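Histidine acid phosphatase (Hafnia alvei, PDB 4ARU) belongs to the histidine acid phosphatases, branch 2 of the histidine phosphatase superfamily, with a central mixed beta-sheet flanked by helices. Local coordinates at residues L10-R18 with L274-G283; S261-T272 with A311-T320. All coordinates share one frame; numbering follows the deposited sequence.

Interaction 1. Residues L10-R18 with L274-G283; sequences LERVVILSR and LLQTIAHALG. Unlike the reference sequence in segment 10-18: Arg12 (reference Lys).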
ATOM      1  N   LEU A  10      16.299  -8.603 -17.295  1.00  9.73           N
ATOM      2  CA  LEU A  10      15.830  -7.724 -16.235  1.00  9.38           C
ATOM      3  C   LEU A  10      16.946  -6.773 -15.816  1.00  9.80           C
ATOM      4  O   LEU A  10      17.992  -7.235 -15.302  1.00 10.59           O
ATOM      5  CB  LEU A  10      15.375  -8.532 -15.024  1.00  9.11           C
ATOM      6  CG  LEU A  10      14.866  -7.700 -13.829  1.00  8.71           C
ATOM      7  CD1 LEU A  10      13.674  -6.821 -14.147  1.00  8.40           C
ATOM      8  CD2 LEU A  10      14.542  -8.645 -12.671  1.00  8.52           C
ATOM      9  N   GLU A  11      16.800  -5.470 -16.075  1.00  9.79           N
ATOM     10  CA  GLU A  11      17.888  -4.503 -15.819  1.00 10.33           C
ATOM     11  C   GLU A  11      17.799  -3.892 -14.410  1.00 10.21           C
ATOM     12  O   GLU A  11      18.817  -3.595 -13.812  1.00 10.75           O
ATOM     13  CB  GLU A  11      17.885  -3.378 -16.844  1.00 10.68           C
ATOM     14  CG  GLU A  11      18.311  -3.896 -18.218  1.00 11.51           C
ATOM     15  CD  GLU A  11      18.759  -2.823 -19.159  1.00 12.45           C
ATOM     16  OE1 GLU A  11      18.461  -1.645 -18.892  1.00 12.83           O
ATOM     17  OE2 GLU A  11      19.426  -3.164 -20.152  1.00 13.34           O
ATOM     18  N   ARG A  12      16.602  -3.666 -13.900  1.00  9.95           N
ATOM     19  CA  ARG A  12      16.437  -3.190 -12.542  1.00 10.73           C
ATOM     20  C   ARG A  12      15.019  -3.156 -12.122  1.00  9.28           C
ATOM     21  O   ARG A  12      14.109  -3.304 -12.942  1.00  9.16           O
ATOM     22  CB  ARG A  12      17.065  -1.854 -12.361  1.00 12.33           C
ATOM     23  CG  ARG A  12      16.635  -0.821 -13.343  1.00 13.48           C
ATOM     24  CD  ARG A  12      17.516   0.388 -13.080  1.00 15.28           C
ATOM     25  NE  ARG A  12      17.242   1.521 -13.973  1.00 17.16           N
ATOM     26  CZ  ARG A  12      17.762   1.704 -15.173  1.00 17.96           C
ATOM     27  NH1 ARG A  12      18.569   0.795 -15.722  1.00 17.90           N
ATOM     28  NH2 ARG A  12      17.425   2.804 -15.847  1.00 19.40           N
ATOM     29  N   VAL A  13      14.819  -2.978 -10.829  1.00  8.55           N
ATOM     30  CA  VAL A  13      13.506  -3.064 -10.197  0.50  8.09           C
ATOM     31  C   VAL A  13      13.320  -1.888  -9.254  1.00  7.79           C
ATOM     32  O   VAL A  13      14.297  -1.427  -8.608  1.00  7.82           O
ATOM     33  CB  VAL A  13      13.384  -4.379  -9.405  0.50  8.36           C
ATOM     34  CG1 VAL A  13      12.030  -4.508  -8.739  0.50  8.08           C
ATOM     35  CG2 VAL A  13      13.607  -5.555 -10.319  0.50  8.82           C
ATOM     36  N   VAL A  14      12.081  -1.439  -9.142  1.00  7.39           N
ATOM     37  CA  VAL A  14      11.672  -0.461  -8.146  1.00  7.35           C
ATOM     38  C   VAL A  14      10.468  -1.048  -7.428  1.00  7.32           C
ATOM     39  O   VAL A  14       9.455  -1.394  -8.069  1.00  7.04           O
ATOM     40  CB  VAL A  14      11.307   0.888  -8.761  1.00  8.05           C
ATOM     41  CG1 VAL A  14      10.915   1.871  -7.640  1.00  8.39           C
ATOM     42  CG2 VAL A  14      12.380   1.402  -9.674  1.00  8.96           C
ATOM     43  N   ILE A  15      10.562  -1.177  -6.119  1.00  6.97           N
ATOM     44  CA  ILE A  15       9.564  -1.785  -5.306  1.00  6.82           C
ATOM     45  C   ILE A  15       8.952  -0.738  -4.391  1.00  6.72           C
ATOM     46  O   ILE A  15       9.691  -0.101  -3.640  1.00  8.26           O
ATOM     47  CB  ILE A  15      10.191  -2.880  -4.442  1.00  7.02           C
ATOM     48  CG1 ILE A  15      10.904  -3.910  -5.354  1.00  7.38           C
ATOM     49  CG2 ILE A  15       9.160  -3.553  -3.556  1.00  7.02           C
ATOM     50  CD1 ILE A  15      11.668  -4.974  -4.610  1.00  8.27           C
ATOM     51  N   LEU A  16       7.653  -0.520  -4.478  1.00  6.24           N
ATOM     52  CA  LEU A  16       6.941   0.394  -3.578  1.00  5.80           C
ATOM     53  C   LEU A  16       6.140  -0.498  -2.659  1.00  5.44           C
ATOM     54  O   LEU A  16       5.137  -1.123  -3.050  1.00  5.78           O
ATOM     55  CB  LEU A  16       6.036   1.376  -4.366  1.00  6.22           C
ATOM     56  CG  LEU A  16       5.177   2.214  -3.431  1.00  6.49           C
ATOM     57  CD1 LEU A  16       6.008   3.128  -2.533  1.00  6.87           C
ATOM     58  CD2 LEU A  16       4.215   3.066  -4.216  1.00  6.96           C
ATOM     59  N   SER A  17       6.637  -0.640  -1.435  1.00  5.29           N
ATOM     60  CA  SER A  17       6.113  -1.587  -0.482  1.00  5.41           C
ATOM     61  C   SER A  17       5.342  -0.911   0.627  1.00  5.48           C
ATOM     62  O   SER A  17       5.803   0.093   1.171  1.00  6.75           O
ATOM     63  CB  SER A  17       7.256  -2.350   0.180  1.00  5.43           C
ATOM     64  OG  SER A  17       6.783  -3.409   0.985  1.00  5.81           O
ATOM     65  N   ARG A  18       4.225  -1.489   1.050  1.00  5.27           N
ATOM     66  CA  ARG A  18       3.653  -1.098   2.341  1.00  5.24           C
ATOM     67  C   ARG A  18       4.535  -1.642   3.437  1.00  5.11           C
ATOM     68  O   ARG A  18       5.142  -2.712   3.306  1.00  5.39           O
ATOM     69  CB  ARG A  18       2.262  -1.649   2.491  1.00  5.33           C
ATOM     70  CG  ARG A  18       1.495  -1.181   3.724  1.00  5.76           C
ATOM     71  CD  ARG A  18       0.078  -1.715   3.739  1.00  6.05           C
ATOM     72  NE  ARG A  18      -0.578  -1.279   4.966  1.00  6.39           N
ATOM     73  CZ  ARG A  18      -1.528  -1.925   5.599  1.00  6.49           C
ATOM     74  NH1 ARG A  18      -2.078  -3.027   5.100  1.00  6.68           N
ATOM     75  NH2 ARG A  18      -1.975  -1.459   6.758  1.00  6.51           N
ATOM     76  N   LEU A 274       6.165  10.326  -5.836  1.00  7.55           N
ATOM     77  CA  LEU A 274       6.524   8.933  -5.931  1.00  7.74           C
ATOM     78  C   LEU A 274       6.496   8.439  -7.356  1.00  7.36           C
ATOM     79  O   LEU A 274       7.384   7.683  -7.789  1.00  6.91           O
ATOM     80  CB  LEU A 274       5.639   8.055  -5.029  1.00  8.05           C
ATOM     81  CG  LEU A 274       6.044   7.879  -3.568  1.00  9.15           C
ATOM     82  CD1 LEU A 274       4.918   7.223  -2.788  1.00  9.16           C
ATOM     83  CD2 LEU A 274       7.319   7.049  -3.508  1.00  9.40           C
ATOM     84  N   LEU A 275       5.464   8.809  -8.100  1.00  7.20           N
ATOM     85  CA  LEU A 275       5.390   8.321  -9.480  1.00  7.30           C
ATOM     86  C   LEU A 275       6.561   8.877 -10.282  1.00  7.62           C
ATOM     87  O   LEU A 275       7.164   8.137 -11.094  1.00  7.36           O
ATOM     88  CB  LEU A 275       4.049   8.639 -10.140  1.00  7.55           C
ATOM     89  CG  LEU A 275       3.844   7.950 -11.505  1.00  7.78           C
ATOM     90  CD1 LEU A 275       3.819   6.468 -11.349  1.00  7.45           C
ATOM     91  CD2 LEU A 275       2.544   8.441 -12.120  1.00  8.51           C
ATOM     92  N   GLN A 276       6.909  10.145 -10.096  1.00  8.10           N
ATOM     93  CA  GLN A 276       8.048  10.681 -10.815  1.00  8.86           C
ATOM     94  C   GLN A 276       9.337   9.935 -10.443  1.00  8.53           C
ATOM     95  O   GLN A 276      10.180   9.644 -11.304  1.00  8.59           O
ATOM     96  CB  GLN A 276       8.208  12.191 -10.505  1.00  9.92           C
ATOM     97  CG  GLN A 276       9.134  12.972 -11.391  1.00 11.34           C
ATOM     98  CD  GLN A 276       8.451  13.520 -12.624  1.00 12.38           C
ATOM     99  OE1 GLN A 276       7.293  13.142 -13.008  1.00 12.99           O
ATOM    100  NE2 GLN A 276       9.132  14.424 -13.247  1.00 13.89           N
ATOM    101  N   THR A 277       9.523   9.681  -9.155  1.00  8.15           N
ATOM    102  CA  THR A 277      10.692   8.966  -8.659  1.00  8.34           C
ATOM    103  C   THR A 277      10.800   7.554  -9.254  1.00  7.99           C
ATOM    104  O   THR A 277      11.863   7.132  -9.723  1.00  8.01           O
ATOM    105  CB  THR A 277      10.660   8.930  -7.135  1.00  8.15           C
ATOM    106  OG1 THR A 277      10.787  10.272  -6.669  1.00  8.56           O
ATOM    107  CG2 THR A 277      11.812   8.159  -6.526  1.00  8.31           C
ATOM    108  N   ILE A 278       9.679   6.854  -9.255  1.00  7.41           N
ATOM    109  CA  ILE A 278       9.624   5.497  -9.820  1.00  7.54           C
ATOM    110  C   ILE A 278       9.949   5.516 -11.306  1.00  7.61           C
ATOM    111  O   ILE A 278      10.816   4.755 -11.802  1.00  7.54           O
ATOM    112  CB  ILE A 278       8.228   4.870  -9.579  1.00  7.64           C
ATOM    113  CG1 ILE A 278       8.060   4.572  -8.099  1.00  7.63           C
ATOM    114  CG2 ILE A 278       8.053   3.594 -10.405  1.00  7.82           C
ATOM    115  CD1 ILE A 278       6.656   4.314  -7.634  1.00  7.80           C
ATOM    116  N   ALA A 279       9.301   6.411 -12.046  1.00  7.45           N
ATOM    117  CA  ALA A 279       9.544   6.519 -13.466  1.00  8.00           C
ATOM    118  C   ALA A 279      11.003   6.850 -13.774  1.00  8.54           C
ATOM    119  O   ALA A 279      11.648   6.250 -14.651  1.00  8.76           O
ATOM    120  CB  ALA A 279       8.631   7.580 -14.078  1.00  8.34           C
ATOM    121  N   HIS A 280      11.545   7.845 -13.095  1.00  9.15           N
ATOM    122  CA  HIS A 280      12.925   8.210 -13.257  1.00 10.07           C
ATOM    123  C   HIS A 280      13.865   7.016 -12.993  1.00  9.54           C
ATOM    124  O   HIS A 280      14.800   6.750 -13.755  1.00  9.73           O
ATOM    125  CB  HIS A 280      13.264   9.363 -12.315  1.00 11.05           C
ATOM    126  CG  HIS A 280      14.684   9.773 -12.413  1.00 12.56           C
ATOM    127  ND1 HIS A 280      15.664   9.248 -11.610  1.00 13.67           N
ATOM    128  CD2 HIS A 280      15.309  10.614 -13.263  1.00 13.98           C
ATOM    129  CE1 HIS A 280      16.835   9.752 -11.946  1.00 14.17           C
ATOM    130  NE2 HIS A 280      16.647  10.600 -12.940  1.00 15.13           N
ATOM    131  N   ALA A 281      13.549   6.248 -11.956  1.00  8.66           N
ATOM    132  CA  ALA A 281      14.391   5.095 -11.559  1.00  9.01           C
ATOM    133  C   ALA A 281      14.321   4.007 -12.627  1.00  9.29           C
ATOM    134  O   ALA A 281      15.272   3.246 -12.793  1.00 10.40           O
ATOM    135  CB  ALA A 281      13.984   4.536 -10.250  1.00  8.60           C
ATOM    136  N   LEU A 282      13.215   3.951 -13.379  1.00  8.80           N
ATOM    137  CA  LEU A 282      13.037   2.957 -14.443  1.00  8.83           C
ATOM    138  C   LEU A 282      13.655   3.381 -15.752  1.00  9.68           C
ATOM    139  O   LEU A 282      13.716   2.582 -16.694  1.00  9.70           O
ATOM    140  CB  LEU A 282      11.556   2.651 -14.631  1.00  8.37           C
ATOM    141  CG  LEU A 282      10.848   1.971 -13.480  1.00  7.97           C
ATOM    142  CD1 LEU A 282       9.330   2.059 -13.609  1.00  8.00           C
ATOM    143  CD2 LEU A 282      11.243   0.514 -13.379  1.00  7.73           C
ATOM    144  N   GLY A 283      14.065   4.641 -15.822  1.00 10.21           N
ATOM    145  CA  GLY A 283      14.767   5.167 -16.994  1.00 11.11           C
ATOM    146  C   GLY A 283      14.063   6.281 -17.768  1.00 11.81           C
ATOM    147  O   GLY A 283      14.580   6.699 -18.798  1.00 12.46           O
TER
HETATM  148  O   HOH W   1      17.208   5.179 -14.220  0.50 12.45           O

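Interaction 2. Residues S261-T272 with A311-T320; sequences SRTPYIAKHNGT and ANISGMLGMT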
ATOM      1  N   SER A 261      -8.118   7.402  -1.723  1.00  8.04           N
ATOM      2  CA  SER A 261      -6.761   7.306  -2.229  1.00  8.15           C
ATOM      3  C   SER A 261      -6.618   7.039  -3.729  1.00  8.08           C
ATOM      4  O   SER A 261      -5.622   7.484  -4.329  1.00  7.98           O
ATOM      5  CB  SER A 261      -5.975   6.266  -1.445  1.00  8.19           C
ATOM      6  OG  SER A 261      -5.821   6.730  -0.086  1.00  8.86           O
ATOM      7  N   ARG A 262      -7.552   6.345  -4.362  1.00  7.72           N
ATOM      8  CA  ARG A 262      -7.452   6.098  -5.799  1.00  8.12           C
ATOM      9  C   ARG A 262      -8.048   7.166  -6.669  1.00  8.64           C
ATOM     10  O   ARG A 262      -7.611   7.371  -7.771  1.00  9.56           O
ATOM     11  CB  ARG A 262      -8.048   4.732  -6.202  1.00  7.96           C
ATOM     12  CG  ARG A 262      -7.390   3.545  -5.531  1.00  8.00           C
ATOM     13  CD  ARG A 262      -7.800   2.202  -6.158  1.00  8.10           C
ATOM     14  NE  ARG A 262      -7.299   2.140  -7.522  1.00  8.93           N
ATOM     15  CZ  ARG A 262      -7.996   2.389  -8.627  1.00  9.53           C
ATOM     16  NH1 ARG A 262      -9.265   2.715  -8.606  1.00 10.06           N
ATOM     17  NH2 ARG A 262      -7.387   2.406  -9.791  1.00 10.65           N
ATOM     18  N   THR A 263      -9.059   7.844  -6.171  1.00  8.41           N
ATOM     19  CA  THR A 263      -9.649   8.985  -6.897  1.00  8.84           C
ATOM     20  C   THR A 263      -8.581   9.852  -7.570  1.00  9.36           C
ATOM     21  O   THR A 263      -7.732  10.353  -6.852  1.00  9.02           O
ATOM     22  CB  THR A 263     -10.415   9.876  -5.907  1.00  8.92           C
ATOM     23  OG1 THR A 263     -11.535   9.141  -5.423  1.00  8.81           O
ATOM     24  CG2 THR A 263     -10.883  11.202  -6.547  1.00  9.69           C
ATOM     25  N   PRO A 264      -8.580   9.989  -8.901  1.00  9.91           N
ATOM     26  CA  PRO A 264      -7.406  10.585  -9.558  1.00 10.71           C
ATOM     27  C   PRO A 264      -6.990  11.977  -9.024  1.00 10.92           C
ATOM     28  O   PRO A 264      -5.815  12.218  -8.828  1.00 10.77           O
ATOM     29  CB  PRO A 264      -7.783  10.598 -11.027  1.00 11.54           C
ATOM     30  CG  PRO A 264      -8.580   9.323 -11.139  1.00 11.05           C
ATOM     31  CD  PRO A 264      -9.446   9.303  -9.901  1.00 10.29           C
ATOM     32  N   TYR A 265      -7.941  12.850  -8.760  1.00 10.00           N
ATOM     33  CA  TYR A 265      -7.581  14.191  -8.257  1.00 10.78           C
ATOM     34  C   TYR A 265      -6.776  14.102  -6.980  1.00 10.29           C
ATOM     35  O   TYR A 265      -5.781  14.804  -6.772  1.00 10.22           O
ATOM     36  CB  TYR A 265      -8.844  15.025  -8.061  1.00 12.05           C
ATOM     37  CG  TYR A 265      -8.580  16.445  -7.626  1.00 13.30           C
ATOM     38  CD1 TYR A 265      -8.146  17.399  -8.522  1.00 14.16           C
ATOM     39  CD2 TYR A 265      -8.723  16.817  -6.315  1.00 14.07           C
ATOM     40  CE1 TYR A 265      -7.905  18.694  -8.111  1.00 15.36           C
ATOM     41  CE2 TYR A 265      -8.479  18.099  -5.900  1.00 14.84           C
ATOM     42  CZ  TYR A 265      -8.055  19.025  -6.807  1.00 15.54           C
ATOM     43  OH  TYR A 265      -7.792  20.305  -6.373  1.00 18.26           O
ATOM     44  N   ILE A 266      -7.198  13.249  -6.078  1.00  9.50           N
ATOM     45  CA  ILE A 266      -6.498  13.095  -4.815  1.00  9.26           C
ATOM     46  C   ILE A 266      -5.177  12.362  -5.078  1.00  8.63           C
ATOM     47  O   ILE A 266      -4.111  12.751  -4.549  1.00  8.36           O
ATOM     48  CB  ILE A 266      -7.353  12.283  -3.807  1.00  9.20           C
ATOM     49  CG1 ILE A 266      -8.604  13.070  -3.449  1.00  9.98           C
ATOM     50  CG2 ILE A 266      -6.540  11.943  -2.579  1.00  9.04           C
ATOM     51  CD1 ILE A 266      -9.544  12.361  -2.501  1.00 10.05           C
ATOM     52  N   ALA A 267      -5.244  11.264  -5.827  1.00  8.15           N
ATOM     53  CA  ALA A 267      -4.099  10.409  -6.054  1.00  7.70           C
ATOM     54  C   ALA A 267      -2.934  11.226  -6.693  1.00  8.18           C
ATOM     55  O   ALA A 267      -1.806  11.042  -6.277  1.00  8.11           O
ATOM     56  CB  ALA A 267      -4.487   9.304  -6.996  1.00  7.45           C
ATOM     57  N   LYS A 268      -3.215  12.128  -7.614  1.00  9.06           N
ATOM     58  CA  LYS A 268      -2.106  12.845  -8.251  1.00  9.73           C
ATOM     59  C   LYS A 268      -1.504  13.882  -7.328  1.00 10.28           C
ATOM     60  O   LYS A 268      -0.317  14.195  -7.477  1.00 10.39           O
ATOM     61  CB  LYS A 268      -2.507  13.467  -9.581  1.00 11.11           C
ATOM     62  CG  LYS A 268      -3.402  14.664  -9.435  1.00 12.48           C
ATOM     63  CD  LYS A 268      -4.005  15.061 -10.755  1.00 14.13           C
ATOM     64  CE  LYS A 268      -4.679  16.395 -10.659  1.00 15.67           C
ATOM     65  NZ  LYS A 268      -5.137  16.933 -11.980  1.00 17.38           N
ATOM     66  N   HIS A 269      -2.277  14.424  -6.382  1.00 10.28           N
ATOM     67  CA  HIS A 269      -1.721  15.408  -5.451  1.00 10.78           C
ATOM     68  C   HIS A 269      -0.844  14.707  -4.432  1.00 10.88           C
ATOM     69  O   HIS A 269       0.122  15.313  -3.962  1.00 12.54           O
ATOM     70  CB  HIS A 269      -2.811  16.243  -4.773  1.00 11.17           C
ATOM     71  CG  HIS A 269      -3.333  17.342  -5.624  1.00 11.69           C
ATOM     72  ND1 HIS A 269      -4.315  17.157  -6.585  1.00 11.90           N
ATOM     73  CD2 HIS A 269      -3.006  18.653  -5.680  1.00 12.53           C
ATOM     74  CE1 HIS A 269      -4.535  18.294  -7.210  1.00 12.86           C
ATOM     75  NE2 HIS A 269      -3.792  19.230  -6.650  1.00 13.24           N
ATOM     76  N   ASN A 270      -1.182  13.485  -4.037  1.00 10.18           N
ATOM     77  CA  ASN A 270      -0.425  12.771  -3.010  1.00 10.53           C
ATOM     78  C   ASN A 270       0.658  11.889  -3.597  1.00  9.05           C
ATOM     79  O   ASN A 270       1.615  11.548  -2.888  1.00  8.49           O
ATOM     80  CB  ASN A 270      -1.366  11.967  -2.132  1.00 11.80           C
ATOM     81  CG  ASN A 270      -2.251  12.841  -1.256  1.00 15.49           C
ATOM     82  OD1 ASN A 270      -1.786  13.430  -0.305  1.00 20.96           O
ATOM     83  ND2 ASN A 270      -3.540  12.935  -1.587  1.00 19.00           N
ATOM     84  N   GLY A 271       0.516  11.542  -4.885  1.00  7.98           N
ATOM     85  CA  GLY A 271       1.339  10.548  -5.531  1.00  7.18           C
ATOM     86  C   GLY A 271       2.349  11.014  -6.548  1.00  6.85           C
ATOM     87  O   GLY A 271       3.132  10.203  -7.039  1.00  6.48           O
ATOM     88  N   THR A 272       2.311  12.276  -6.908  1.00  7.27           N
ATOM     89  CA  THR A 272       3.191  12.797  -7.966  1.00  7.36           C
ATOM     90  C   THR A 272       4.675  12.549  -7.641  1.00  7.32           C
ATOM     91  O   THR A 272       5.396  12.013  -8.485  1.00  7.06           O
ATOM     92  CB  THR A 272       2.840  14.237  -8.371  1.00  7.86           C
ATOM     93  OG1 THR A 272       1.662  14.171  -9.193  1.00  7.80           O
ATOM     94  CG2 THR A 272       3.891  14.844  -9.162  1.00  8.24           C
ATOM     95  N   ALA A 311      -2.109   2.901  -3.208  1.00  5.52           N
ATOM     96  CA  ALA A 311      -3.431   3.228  -3.789  1.00  5.87           C
ATOM     97  C   ALA A 311      -3.335   4.469  -4.649  1.00  5.92           C
ATOM     98  O   ALA A 311      -3.941   4.526  -5.739  1.00  6.05           O
ATOM     99  CB  ALA A 311      -4.465   3.386  -2.691  1.00  6.18           C
ATOM    100  N   ASN A 312      -2.570   5.467  -4.219  1.00  5.75           N
ATOM    101  CA  ASN A 312      -2.406   6.657  -5.047  1.00  6.27           C
ATOM    102  C   ASN A 312      -1.784   6.323  -6.411  1.00  6.47           C
ATOM    103  O   ASN A 312      -2.230   6.778  -7.444  1.00  6.31           O
ATOM    104  CB  ASN A 312      -1.476   7.685  -4.389  1.00  6.58           C
ATOM    105  CG  ASN A 312      -2.011   8.306  -3.098  1.00  6.92           C
ATOM    106  OD1 ASN A 312      -1.183   8.791  -2.291  1.00  7.29           O
ATOM    107  ND2 ASN A 312      -3.313   8.391  -2.897  1.00  7.34           N
ATOM    108  N   ILE A 313      -0.733   5.522  -6.394  1.00  6.45           N
ATOM    109  CA  ILE A 313      -0.031   5.148  -7.632  1.00  6.88           C
ATOM    110  C   ILE A 313      -0.968   4.350  -8.507  1.00  7.19           C
ATOM    111  O   ILE A 313      -1.014   4.566  -9.717  1.00  7.35           O
ATOM    112  CB  ILE A 313       1.268   4.388  -7.314  1.00  6.83           C
ATOM    113  CG1 ILE A 313       2.251   5.331  -6.614  1.00  6.91           C
ATOM    114  CG2 ILE A 313       1.834   3.712  -8.564  1.00  7.09           C
ATOM    115  CD1 ILE A 313       2.735   6.456  -7.446  1.00  7.32           C
ATOM    116  N   SER A 314      -1.739   3.456  -7.901  1.00  7.06           N
ATOM    117  CA  SER A 314      -2.724   2.694  -8.675  1.00  7.81           C
ATOM    118  C   SER A 314      -3.739   3.615  -9.343  1.00  7.55           C
ATOM    119  O   SER A 314      -4.085   3.401 -10.480  1.00  7.71           O
ATOM    120  CB  SER A 314      -3.313   1.615  -7.802  1.00  8.51           C
ATOM    121  OG  SER A 314      -4.348   2.065  -7.059  1.00 12.31           O
ATOM    122  N   GLY A 315      -4.234   4.631  -8.650  1.00  7.31           N
ATOM    123  CA  GLY A 315      -5.182   5.548  -9.243  1.00  7.63           C
ATOM    124  C   GLY A 315      -4.584   6.367 -10.370  1.00  7.91           C
ATOM    125  O   GLY A 315      -5.234   6.581 -11.409  1.00  8.64           O
ATOM    126  N   MET A 316      -3.338   6.827 -10.203  1.00  7.50           N
ATOM    127  CA  MET A 316      -2.668   7.616 -11.237  1.00  8.18           C
ATOM    128  C   MET A 316      -2.468   6.822 -12.528  1.00  8.30           C
ATOM    129  O   MET A 316      -2.631   7.381 -13.611  1.00  9.55           O
ATOM    130  CB  MET A 316      -1.320   8.147 -10.768  1.00  8.14           C
ATOM    131  CG  MET A 316      -1.428   9.127  -9.639  1.00  8.13           C
ATOM    132  SD  MET A 316       0.183   9.743  -9.108  1.00  8.78           S
ATOM    133  CE  MET A 316       0.517  10.904 -10.356  1.00  9.33           C
ATOM    134  N   LEU A 317      -2.121   5.542 -12.387  1.00  8.25           N
ATOM    135  CA  LEU A 317      -1.859   4.650 -13.522  1.00  8.59           C
ATOM    136  C   LEU A 317      -3.109   3.852 -13.953  1.00  8.90           C
ATOM    137  O   LEU A 317      -3.057   3.133 -14.971  1.00  9.00           O
ATOM    138  CB  LEU A 317      -0.709   3.696 -13.204  1.00  8.72           C
ATOM    139  CG  LEU A 317       0.674   4.356 -13.159  1.00  9.19           C
ATOM    140  CD1 LEU A 317       1.721   3.392 -12.680  1.00  9.34           C
ATOM    141  CD2 LEU A 317       1.074   5.030 -14.459  1.00 10.08           C
ATOM    142  N   GLY A 318      -4.246   4.056 -13.273  1.00  8.82           N
ATOM    143  CA  GLY A 318      -5.479   3.336 -13.618  1.00  9.38           C
ATOM    144  C   GLY A 318      -5.408   1.839 -13.378  1.00  9.36           C
ATOM    145  O   GLY A 318      -6.113   1.079 -14.064  1.00 10.53           O
ATOM    146  N   MET A 319      -4.538   1.367 -12.492  1.00  9.05           N
ATOM    147  CA  MET A 319      -4.339  -0.087 -12.247  1.00  9.70           C
ATOM    148  C   MET A 319      -5.312  -0.537 -11.161  1.00 10.12           C
ATOM    149  O   MET A 319      -5.413   0.108 -10.101  1.00 10.31           O
ATOM    150  CB  MET A 319      -2.908  -0.389 -11.833  1.00  9.34           C
ATOM    151  CG  MET A 319      -1.897   0.001 -12.893  1.00  9.42           C
ATOM    152  SD  MET A 319      -0.195  -0.460 -12.465  1.00  9.62           S
ATOM    153  CE  MET A 319       0.003   0.417 -10.926  1.00  9.26           C
ATOM    154  N   THR A 320      -6.004  -1.636 -11.402  1.00 10.24           N
ATOM    155  CA  THR A 320      -6.887  -2.184 -10.405  1.00 11.21           C
ATOM    156  C   THR A 320      -6.570  -3.657 -10.329  1.00 10.70           C
ATOM    157  O   THR A 320      -6.060  -4.253 -11.303  1.00 12.61           O
ATOM    158  CB  THR A 320      -8.365  -1.958 -10.706  1.00 13.08           C
ATOM    159  OG1 THR A 320      -8.660  -2.464 -11.982  1.00 15.04           O
ATOM    160  CG2 THR A 320      -8.714  -0.471 -10.707  1.00 14.41           C
TER
HETATM  161  O   HOH W   2      -4.516   9.374  -0.278  1.00 14.54           O
HETATM  162  O   HOH W   3       1.573   8.715  -2.514  1.00  8.23           O

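Interaction 1. Residues L10-R18 with L274-G283
Arg12 reaches from strand 10-18 to the C-terminal end of helix 274-282 and gives its NE-H to the carbonyl oxygen of Ala281, NE to O 2.9 Å. The bond is nearly straight, 168° at the hydrogen, and the oxygen lies at the edge of the guanidinium, in its plane. With CG set between the backbone N and the carbonyl carbon (chi1 53°), the chain runs extended from there and carries NE across to the end of the helix. A long cation suits this place, since carbonyls at a helix C-terminus point outward at the negative end of the helix dipole, which probably favours the positive charge. A water extends the grip: it donates to His280 O at 2.9 Å and, weakly, to Ala281 O, while accepting a weak bond from Arg12 NH2. The helix closes in a Schellman motif at Gly283, whose positive phi suits glycine and whose CA lies 3.7 Å from Arg12 NH2.

Two residues on, beta-branched Val14 turns both methyls to the helix. CG1, anti to the backbone N, meets CG1 of Ile278 at 4.0 Å, and CG2 of Val14 rests on Ala281 CB at 3.6 Å while also touching Leu282 CD2. The small Ala281 probably helps strand and helix come close. Leu16 continues the apolar row, its CD1 lying 4.2 Å from Leu274 CD1.

The segments run nearly antiparallel, at 166°, with their axes 8.5 Å apart. Strand 9-18 lies between strands 300-305 and 335-342, and Glu11 and Arg12 form a classic beta bulge opposite Arg340. Helix 264-282 packs on one face of this sheet, with helix 395-405 touching Leu275, Ala279 and Leu282.

Interaction 2. Residues S261-T272 with A311-T320
Asn312 and Arg262 supply the polar bonds of this part of the histidine phosphatase fold, which run from the end of helix 243-262 to helix 311-317 and the loop after it. Asn312 ND2 donates to Ser261 O at 2.9 Å, in the carbonyl plane and on a lone pair, and the oxygen lies in the plane of the amide. Water carries its other links: one water accepts from ND2 and also bonds Ser261 OG, while another donates to OD1 and to Asn270 O. An amide suits this buried site because it can donate and accept at once.

Arg262 bends at chi3 (66°), which brings NE to Ser314 OG at 3.0 Å, near the guanidinium plane. The Ser314 hydroxyl donates in turn to Ala311 O, so the serine relays between arginine and helix backbone. Arg262 NH2 makes a weak bond to Met319 O, and NH1 forms a salt bridge with Asp258. Thr320 CG2 lies over one guanidinium face, 3.2 Å above the plane.

Helix 264-272 crosses helix 311-317 at -120°, their axes 8.1 Å apart. Gly315 CA makes a CA-H...O contact with Arg262 O; glycine suits this spot because its CA faces that oxygen directly. Ala267 CB packs on Asn312 O. Knobs-into-holes packing follows: Asn312 fits among Ser261, Ala267, Asn270 and Gly271, and flexible Met316 among Ala267, Lys268, Gly271 and Thr272. SD of Met316 lies 3.6 Å from Gly271 C, and CE of Met316 lies 3.7 Å from Thr272 OG1.

The centres of the two contacts lie about 16 Å apart, and both use helix 264-282: its N-terminal part meets helix 307-317 in interaction 2, its C-terminal part the strand in interaction 1. Along the chain the segments alternate, in the order 10-18, 261-272, 274-283, 311-320, so the contacts interlock. They also touch directly. Leu275 CD2 packs on Met316 CE at 3.6 Å, and Leu16 CD2 on Ile313 CG1 at 3.8 Å. Strand 9-18, helix 264-282 and helix 307-317 thus share continuous apolar packing beside the central mixed sheet, tying the N-terminal strand to helices more than 240 residues later within the histidine phosphatase family region of the chain.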